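DUF192 domain-containing protein (PDB 3M7A) is of unknown function but belongs to the DUF192 (COG1430) family and is probably exported from the cytoplasm. Local coordinates at residues H15-L20 with M52-L57; Q21-T26 with G62-R67. One frame throughout, in Å; residues are numbered along the deposited sequence. Where two conformers were deposited one is given.

Contact 1 (H15-L20 with M52-L57); sequences HPVSGL and MFRTEL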
ATOM      1  N   HIS A  15     -11.158   8.724   6.587  1.00  6.89           N
ATOM      2  CA  HIS A  15     -10.435   8.262   7.764  1.00  6.60           C
ATOM      3  C   HIS A  15     -10.522   9.284   8.898  1.00  6.26           C
ATOM      4  O   HIS A  15     -10.307  10.477   8.677  1.00  7.39           O
ATOM      5  CB  HIS A  15      -8.976   8.029   7.393  1.00  7.32           C
ATOM      6  CG  HIS A  15      -8.240   7.196   8.381  1.00  8.13           C
ATOM      7  ND1 HIS A  15      -7.707   7.701   9.544  1.00 10.16           N
ATOM      8  CD2 HIS A  15      -7.985   5.869   8.386  1.00  9.61           C
ATOM      9  CE1 HIS A  15      -7.126   6.715  10.213  1.00 12.45           C
ATOM     10  NE2 HIS A  15      -7.293   5.591   9.535  1.00 14.41           N
ATOM     11  N   PRO A  16     -10.808   8.821  10.120  1.00  7.18           N
ATOM     12  CA  PRO A  16     -11.061   9.783  11.201  1.00  8.22           C
ATOM     13  C   PRO A  16      -9.830  10.489  11.742  1.00  9.70           C
ATOM     14  O   PRO A  16      -9.968  11.527  12.424  1.00 12.53           O
ATOM     15  CB  PRO A  16     -11.745   8.921  12.284  1.00  9.49           C
ATOM     16  CG  PRO A  16     -11.201   7.544  12.044  1.00  9.29           C
ATOM     17  CD  PRO A  16     -11.142   7.441  10.538  1.00  7.47           C
ATOM     18  N   VAL A  17      -8.648   9.920  11.508  1.00 10.35           N
ATOM     19  CA  VAL A  17      -7.387  10.536  11.983  1.00 12.66           C
ATOM     20  C   VAL A  17      -6.805  11.474  10.919  1.00 11.17           C
ATOM     21  O   VAL A  17      -6.496  12.661  11.180  1.00 12.36           O
ATOM     22  CB  VAL A  17      -6.343   9.468  12.384  1.00 14.38           C
ATOM     23  CG1 VAL A  17      -5.006  10.115  12.859  1.00 18.17           C
ATOM     24  CG2 VAL A  17      -6.918   8.546  13.488  1.00 20.85           C
ATOM     25  N   SER A  18      -6.667  10.950   9.708  1.00  9.69           N
ATOM     26  CA  SER A  18      -5.984  11.666   8.648  1.00  7.26           C
ATOM     27  C   SER A  18      -6.896  12.534   7.795  1.00  7.97           C
ATOM     28  O   SER A  18      -6.408  13.395   7.050  1.00  8.28           O
ATOM     29  CB  SER A  18      -5.309  10.661   7.727  1.00  6.69           C
ATOM     30  OG  SER A  18      -6.309   9.926   7.033  1.00  6.96           O
ATOM     31  N   GLY A  19      -8.202  12.280   7.848  1.00  7.12           N
ATOM     32  CA  GLY A  19      -9.126  12.913   6.925  1.00  6.61           C
ATOM     33  C   GLY A  19      -9.010  12.474   5.473  1.00  6.29           C
ATOM     34  O   GLY A  19      -9.705  13.024   4.629  1.00  8.33           O
ATOM     35  N   LEU A  20      -8.128  11.501   5.178  1.00  6.29           N
ATOM     36  CA  LEU A  20      -7.938  11.038   3.820  1.00  6.45           C
ATOM     37  C   LEU A  20      -9.135  10.159   3.389  1.00  6.05           C
ATOM     38  O   LEU A  20      -9.785   9.512   4.199  1.00  6.70           O
ATOM     39  CB  LEU A  20      -6.632  10.267   3.682  1.00  6.95           C
ATOM     40  CG  LEU A  20      -5.350  11.038   3.949  1.00  6.58           C
ATOM     41  CD1 LEU A  20      -4.147  10.086   3.964  1.00  8.03           C
ATOM     42  CD2 LEU A  20      -5.095  12.128   2.894  1.00  6.57           C
HETATM   43  N   MSE A  52       3.435   7.718   8.991  1.00  6.67           N
HETATM   44  CA  MSE A  52       4.156   8.215  10.154  1.00  6.67           C
HETATM   45  C   MSE A  52       3.210   8.369  11.341  1.00  7.12           C
HETATM   46  O   MSE A  52       2.036   8.765  11.200  1.00  8.66           O
HETATM   47  CB  MSE A  52       4.789   9.573   9.856  1.00  6.90           C
HETATM   48  CG  MSE A  52       5.994   9.541   8.962  1.00  6.36           C
HETATM   49 SE   MSE A  52       6.755  11.309   8.835  0.75  9.26          SE
HETATM   50  CE  MSE A  52       8.230  10.837   7.697  1.00  8.91           C
ATOM     51  N   PHE A  53       3.765   8.031  12.512  1.00  7.53           N
ATOM     52  CA  PHE A  53       3.128   8.218  13.822  1.00  8.24           C
ATOM     53  C   PHE A  53       2.003   7.256  14.161  1.00  8.75           C
ATOM     54  O   PHE A  53       1.578   7.218  15.319  1.00 10.14           O
ATOM     55  CB  PHE A  53       2.640   9.661  14.053  1.00 10.21           C
ATOM     56  CG  PHE A  53       3.662  10.694  13.713  1.00 12.95           C
ATOM     57  CD1 PHE A  53       4.837  10.761  14.423  1.00 14.15           C
ATOM     58  CD2 PHE A  53       3.473  11.559  12.650  1.00 16.99           C
ATOM     59  CE1 PHE A  53       5.815  11.702  14.098  1.00 19.57           C
ATOM     60  CE2 PHE A  53       4.436  12.503  12.311  1.00 20.90           C
ATOM     61  CZ  PHE A  53       5.612  12.559  13.030  1.00 19.05           C
ATOM     62  N   ARG A  54       1.527   6.473  13.190  1.00  7.72           N
ATOM     63  CA  ARG A  54       0.432   5.541  13.439  0.50  8.55           C
ATOM     64  C   ARG A  54       0.889   4.409  14.317  1.00  9.40           C
ATOM     65  O   ARG A  54       1.935   3.831  14.069  1.00 11.09           O
ATOM     66  CB  ARG A  54      -0.056   4.918  12.146  0.50  7.61           C
ATOM     67  CG  ARG A  54      -0.658   5.878  11.216  0.50  6.00           C
ATOM     68  CD  ARG A  54      -1.927   6.511  11.747  0.50  8.97           C
ATOM     69  NE  ARG A  54      -2.408   7.465  10.759  0.50 11.49           N
ATOM     70  CZ  ARG A  54      -3.127   7.131   9.694  0.50 10.27           C
ATOM     71  NH1 ARG A  54      -3.512   5.881   9.510  0.50 11.08           N
ATOM     72  NH2 ARG A  54      -3.473   8.064   8.833  0.50 10.89           N
ATOM     73  N   THR A  55       0.118   4.055  15.345  1.00  8.66           N
ATOM     74  CA  THR A  55       0.507   2.947  16.230  1.00  9.99           C
ATOM     75  C   THR A  55      -0.249   1.652  15.949  1.00  8.95           C
ATOM     76  O   THR A  55       0.056   0.632  16.542  1.00 11.82           O
ATOM     77  CB  THR A  55       0.362   3.325  17.697  1.00 11.63           C
ATOM     78  OG1 THR A  55      -0.979   3.745  17.921  1.00 14.83           O
ATOM     79  CG2 THR A  55       1.351   4.480  18.023  1.00 14.16           C
ATOM     80  N   GLU A  56      -1.196   1.699  15.017  1.00 10.57           N
ATOM     81  CA  GLU A  56      -1.935   0.500  14.643  0.50 12.03           C
ATOM     82  C   GLU A  56      -2.480   0.589  13.227  1.00 10.86           C
ATOM     83  O   GLU A  56      -2.636   1.652  12.665  1.00 11.21           O
ATOM     84  CB  GLU A  56      -3.072   0.223  15.630  0.50 14.33           C
ATOM     85  CG  GLU A  56      -4.215   1.222  15.545  0.50 19.80           C
ATOM     86  CD  GLU A  56      -5.377   0.876  16.466  0.50 25.51           C
ATOM     87  OE1 GLU A  56      -5.798  -0.306  16.496  0.50 30.73           O
ATOM     88  OE2 GLU A  56      -5.871   1.796  17.150  0.50 30.48           O
ATOM     89  N   LEU A  57      -2.705  -0.577  12.649  1.00  9.94           N
ATOM     90  CA  LEU A  57      -3.172  -0.768  11.280  1.00  8.45           C
ATOM     91  C   LEU A  57      -3.713  -2.193  11.215  1.00  9.04           C
ATOM     92  O   LEU A  57      -3.033  -3.142  11.621  1.00  9.70           O
ATOM     93  CB  LEU A  57      -2.039  -0.633  10.271  1.00  7.72           C
ATOM     94  CG  LEU A  57      -2.436  -0.674   8.782  1.00  7.64           C
ATOM     95  CD1 LEU A  57      -3.254   0.531   8.364  1.00  8.92           C
ATOM     96  CD2 LEU A  57      -1.172  -0.838   7.923  1.00  8.72           C
TER
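The guanidinium of Arg54 lies flat on the imidazole of His15. Group centres are 4.6 Å apart and the planes 20° from parallel, an offset stack. Arg54 NH1 stands 3.8 Å from both His15 CE1 and His15 NE2. Pro16 CD covers the opposite ring face, near the rim. Arg54 reaches the ring by a bend at chi2 (-65°), after which the chain runs straight. It was modelled in two conformers, and this account holds for one.

Other van der Waals contact is slight. Arg54 NH2 comes 3.4 Å from Ser18 CB, and Val17 CG1 touches Arg54 NE more loosely. Both approach the guanidinium obliquely.

No hydrogen bond joins the two loops directly. The bonds lie within 15-20 and set its shape. Val17 N gives its hydrogen to His15 ND1 at 3.1 Å, tilted 26° out of the ring plane. Ser18 N adds a weak bond to the same nitrogen. An accepting ND1 is consistent with a neutral ring, which suits the arginine beside it. Ser18 OG accepts from Leu20 N at 3.0 Å, an ST turn.

The charge of Arg54 is answered by Glu39, whose OE1 makes a salt bridge with Arg54 NH2 and a hydrogen bond with Ser18 OG. One carboxylate oxygen thus ties the two loops together. Glu39 stands on strand 32-41. The contact lies at the surface, between the loop leading into strand 21-29 and the loop leading from helix 44-49 to strand 61-66. Met63 of the latter strand packs against Arg54 and Leu20.

Contact 2 (Q21-T26 with G62-R67); sequences QIVPVT and GMIFLR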
ATOM      1  N   GLN A  21      -9.416  10.144   2.102  1.00  5.89           N
ATOM      2  CA  GLN A  21     -10.397   9.238   1.556  1.00  5.42           C
ATOM      3  C   GLN A  21      -9.910   7.810   1.781  1.00  5.21           C
ATOM      4  O   GLN A  21      -8.718   7.526   1.637  1.00  6.65           O
ATOM      5  CB  GLN A  21     -10.565   9.489   0.055  1.00  7.31           C
ATOM      6  CG  GLN A  21     -11.755   8.780  -0.514  1.00 10.36           C
ATOM      7  CD  GLN A  21     -11.937   8.910  -2.023  1.00 11.21           C
ATOM      8  OE1 GLN A  21     -12.946   8.434  -2.557  1.00 16.84           O
ATOM      9  NE2 GLN A  21     -10.975   9.519  -2.723  1.00 13.25           N
ATOM     10  N   ILE A  22     -10.815   6.892   2.089  1.00  4.81           N
ATOM     11  CA  ILE A  22     -10.532   5.464   2.148  1.00  4.80           C
ATOM     12  C   ILE A  22     -11.221   4.807   0.967  1.00  5.90           C
ATOM     13  O   ILE A  22     -12.426   4.980   0.763  1.00  7.15           O
ATOM     14  CB  ILE A  22     -11.067   4.835   3.464  1.00  5.85           C
ATOM     15  CG1 ILE A  22     -10.398   5.463   4.692  1.00  6.69           C
ATOM     16  CG2 ILE A  22     -10.924   3.316   3.462  1.00  6.70           C
ATOM     17  CD1 ILE A  22     -11.113   5.151   5.998  1.00  9.06           C
ATOM     18  N   VAL A  23     -10.444   4.061   0.183  1.00  5.61           N
ATOM     19  CA  VAL A  23     -10.938   3.404  -1.004  1.00  5.96           C
ATOM     20  C   VAL A  23     -10.547   1.942  -0.981  1.00  5.78           C
ATOM     21  O   VAL A  23      -9.497   1.564  -0.459  1.00  5.68           O
ATOM     22  CB  VAL A  23     -10.404   4.101  -2.291  1.00  5.85           C
ATOM     23  CG1 VAL A  23     -10.845   5.591  -2.347  1.00  9.30           C
ATOM     24  CG2 VAL A  23      -8.873   3.951  -2.401  1.00  6.97           C
ATOM     25  N   PRO A  24     -11.362   1.086  -1.596  1.00  6.48           N
ATOM     26  CA  PRO A  24     -10.982  -0.330  -1.687  1.00  6.78           C
ATOM     27  C   PRO A  24      -9.877  -0.545  -2.725  1.00  5.72           C
ATOM     28  O   PRO A  24      -9.946  -0.010  -3.834  1.00  7.54           O
ATOM     29  CB  PRO A  24     -12.273  -1.010  -2.126  1.00  8.19           C
ATOM     30  CG  PRO A  24     -13.016   0.060  -2.844  1.00  8.62           C
ATOM     31  CD  PRO A  24     -12.714   1.321  -2.106  1.00  6.32           C
ATOM     32  N   VAL A  25      -8.853  -1.321  -2.350  1.00  5.33           N
ATOM     33  CA  VAL A  25      -7.741  -1.672  -3.252  1.00  5.11           C
ATOM     34  C   VAL A  25      -7.668  -3.187  -3.263  1.00  6.04           C
ATOM     35  O   VAL A  25      -7.716  -3.804  -2.207  1.00  6.69           O
ATOM     36  CB  VAL A  25      -6.400  -1.076  -2.764  1.00  5.38           C
ATOM     37  CG1 VAL A  25      -5.252  -1.535  -3.662  1.00  6.27           C
ATOM     38  CG2 VAL A  25      -6.487   0.435  -2.664  1.00  7.31           C
ATOM     39  N   THR A  26      -7.540  -3.769  -4.455  1.00  5.07           N
ATOM     40  CA  THR A  26      -7.431  -5.217  -4.593  1.00  5.20           C
ATOM     41  C   THR A  26      -6.090  -5.582  -5.166  1.00  4.89           C
ATOM     42  O   THR A  26      -5.494  -4.824  -5.929  1.00  6.79           O
ATOM     43  CB  THR A  26      -8.577  -5.802  -5.471  1.00  6.64           C
ATOM     44  OG1 THR A  26      -8.510  -5.257  -6.790  1.00  7.35           O
ATOM     45  CG2 THR A  26      -9.942  -5.511  -4.824  1.00  8.52           C
ATOM     46  N   GLY A  62      -4.854  -0.464   4.633  1.00  6.15           N
ATOM     47  CA  GLY A  62      -3.589  -0.092   4.057  1.00  5.17           C
ATOM     48  C   GLY A  62      -3.549   1.394   3.788  1.00  4.62           C
ATOM     49  O   GLY A  62      -4.441   2.138   4.181  1.00  5.42           O
HETATM   50  N   MSE A  63      -2.493   1.818   3.106  1.00  4.50           N
HETATM   51  CA  MSE A  63      -2.438   3.162   2.540  1.00  4.29           C
HETATM   52  C   MSE A  63      -1.978   3.007   1.092  1.00  4.17           C
HETATM   53  O   MSE A  63      -0.989   2.317   0.829  1.00  4.91           O
HETATM   54  CB  MSE A  63      -1.501   4.093   3.296  1.00  4.72           C
HETATM   55  CG  MSE A  63      -1.462   5.520   2.740  1.00  5.27           C
HETATM   56 SE   MSE A  63      -0.523   6.790   3.806  0.75  6.96          SE
HETATM   57  CE  MSE A  63      -1.934   7.167   5.097  1.00  6.89           C
ATOM     58  N   ILE A  64      -2.700   3.644   0.178  1.00  4.21           N
ATOM     59  CA  ILE A  64      -2.382   3.636  -1.243  0.50  5.20           C
ATOM     60  C   ILE A  64      -1.896   5.045  -1.627  1.00  4.92           C
ATOM     61  O   ILE A  64      -2.545   6.046  -1.314  1.00  6.09           O
ATOM     62  CB  ILE A  64      -3.602   3.143  -2.098  0.50  5.31           C
ATOM     63  CG1 ILE A  64      -3.248   3.024  -3.593  0.50  8.06           C
ATOM     64  CG2 ILE A  64      -4.823   4.019  -1.931  0.50  6.57           C
ATOM     65  CD1 ILE A  64      -2.446   1.815  -3.943  0.50  9.83           C
ATOM     66  N   PHE A  65      -0.753   5.090  -2.292  1.00  4.37           N
ATOM     67  CA  PHE A  65      -0.072   6.290  -2.714  1.00  4.16           C
ATOM     68  C   PHE A  65      -0.199   6.337  -4.233  1.00  4.96           C
ATOM     69  O   PHE A  65       0.306   5.451  -4.910  1.00  6.27           O
ATOM     70  CB  PHE A  65       1.406   6.231  -2.332  1.00  5.26           C
ATOM     71  CG  PHE A  65       1.702   6.102  -0.837  1.00  4.70           C
ATOM     72  CD1 PHE A  65       1.402   4.952  -0.147  1.00  5.60           C
ATOM     73  CD2 PHE A  65       2.363   7.118  -0.162  1.00  5.25           C
ATOM     74  CE1 PHE A  65       1.708   4.851   1.193  1.00  5.81           C
ATOM     75  CE2 PHE A  65       2.674   7.009   1.180  1.00  6.71           C
ATOM     76  CZ  PHE A  65       2.355   5.871   1.861  1.00  5.61           C
ATOM     77  N   LEU A  66      -0.916   7.321  -4.779  1.00  5.40           N
ATOM     78  CA  LEU A  66      -1.212   7.390  -6.215  1.00  6.42           C
ATOM     79  C   LEU A  66      -0.384   8.510  -6.803  1.00  6.68           C
ATOM     80  O   LEU A  66      -0.431   9.652  -6.327  1.00  7.97           O
ATOM     81  CB  LEU A  66      -2.692   7.615  -6.494  1.00  7.08           C
ATOM     82  CG  LEU A  66      -3.616   6.481  -6.101  1.00  8.51           C
ATOM     83  CD1 LEU A  66      -5.061   6.844  -6.531  1.00 10.21           C
ATOM     84  CD2 LEU A  66      -3.147   5.111  -6.661  1.00  8.60           C
ATOM     85  N   ARG A  67       0.387   8.170  -7.823  1.00  7.50           N
ATOM     86  CA  ARG A  67       1.437   9.051  -8.292  1.00  8.14           C
ATOM     87  C   ARG A  67       1.264   9.479  -9.715  1.00  8.50           C
ATOM     88  O   ARG A  67       1.082   8.682 -10.604  1.00  9.61           O
ATOM     89  CB  ARG A  67       2.785   8.372  -8.160  1.00  8.07           C
ATOM     90  CG  ARG A  67       3.064   7.992  -6.726  1.00  8.13           C
ATOM     91  CD  ARG A  67       4.268   7.122  -6.587  1.00  9.45           C
ATOM     92  NE  ARG A  67       5.512   7.706  -7.073  1.00  9.98           N
ATOM     93  CZ  ARG A  67       6.229   8.602  -6.414  1.00 10.07           C
ATOM     94  NH1 ARG A  67       5.838   9.079  -5.240  1.00 11.77           N
ATOM     95  NH2 ARG A  67       7.368   9.038  -6.912  1.00 14.25           N
TER
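Val23 and Val25 meet Ile64 with no aromatic ring, amide or guanidinium between them. The flat groups of 62-67 find partners away from strand 21-26. The Phe65 ring makes an edge-to-face pair with Phe75. The guanidinium of Arg67 is bonded to Gln47 OE1 through NH1 and to Asp71 O through NH2.

The contact itself is methyl against branched carbon. Val25 CG2 rests 4.0 Å from Ile64 CB and equally close to Ile64 CG2. Val23 CG2 touches the same Ile64 methyl, CG2, at 4.1 Å. Ile64 CG2 therefore bridges the two valines. With Ile64 CG1 anti to the backbone N (chi1 -176°), its CG2 sits between the backbone N and the carbonyl carbon, and there both valines touch it. Val23 crosses Ile64 at about a right angle. Ile64 was modelled in two conformers, one described here.

The strands are not direct partners. Strand 32-41 lies between them in the sheet, antiparallel to 21-29 and parallel to 61-66. The CA atoms of Val25 and Ile64 are nevertheless only 7.8 Å apart, which indicates a strongly curved sheet with these side chains on its inner face. Leu120 on Ile64 and Val138 on Val25 extend the cluster. With no hydrogen bond between these two segments, the contact rests on apolar packing, with Val25 and Ile64 buried and Val23 partly exposed.

In the fold
The segments alternate along the chain: 15-20, 21-26, 52-57, 62-67. Segment 15-20 runs directly into 21-26, and 52-57 lies shortly before 62-67. Each loop of contact 1 thus leads into one of the two strands of contact 2. The two centres are about 13 Å apart. Contact 1 is at the surface; contact 2 is nearer the middle of the chain. Strand 32-41 links them, since it lies between strands 21-29 and 61-66 and carries Glu39 to the loops. The contacts also touch, as Leu20 CD1 meets Met63 CE at 3.8 Å. The same two strands are thus joined twice, by a polar contact between the loops before them and by apolar side chains along their length.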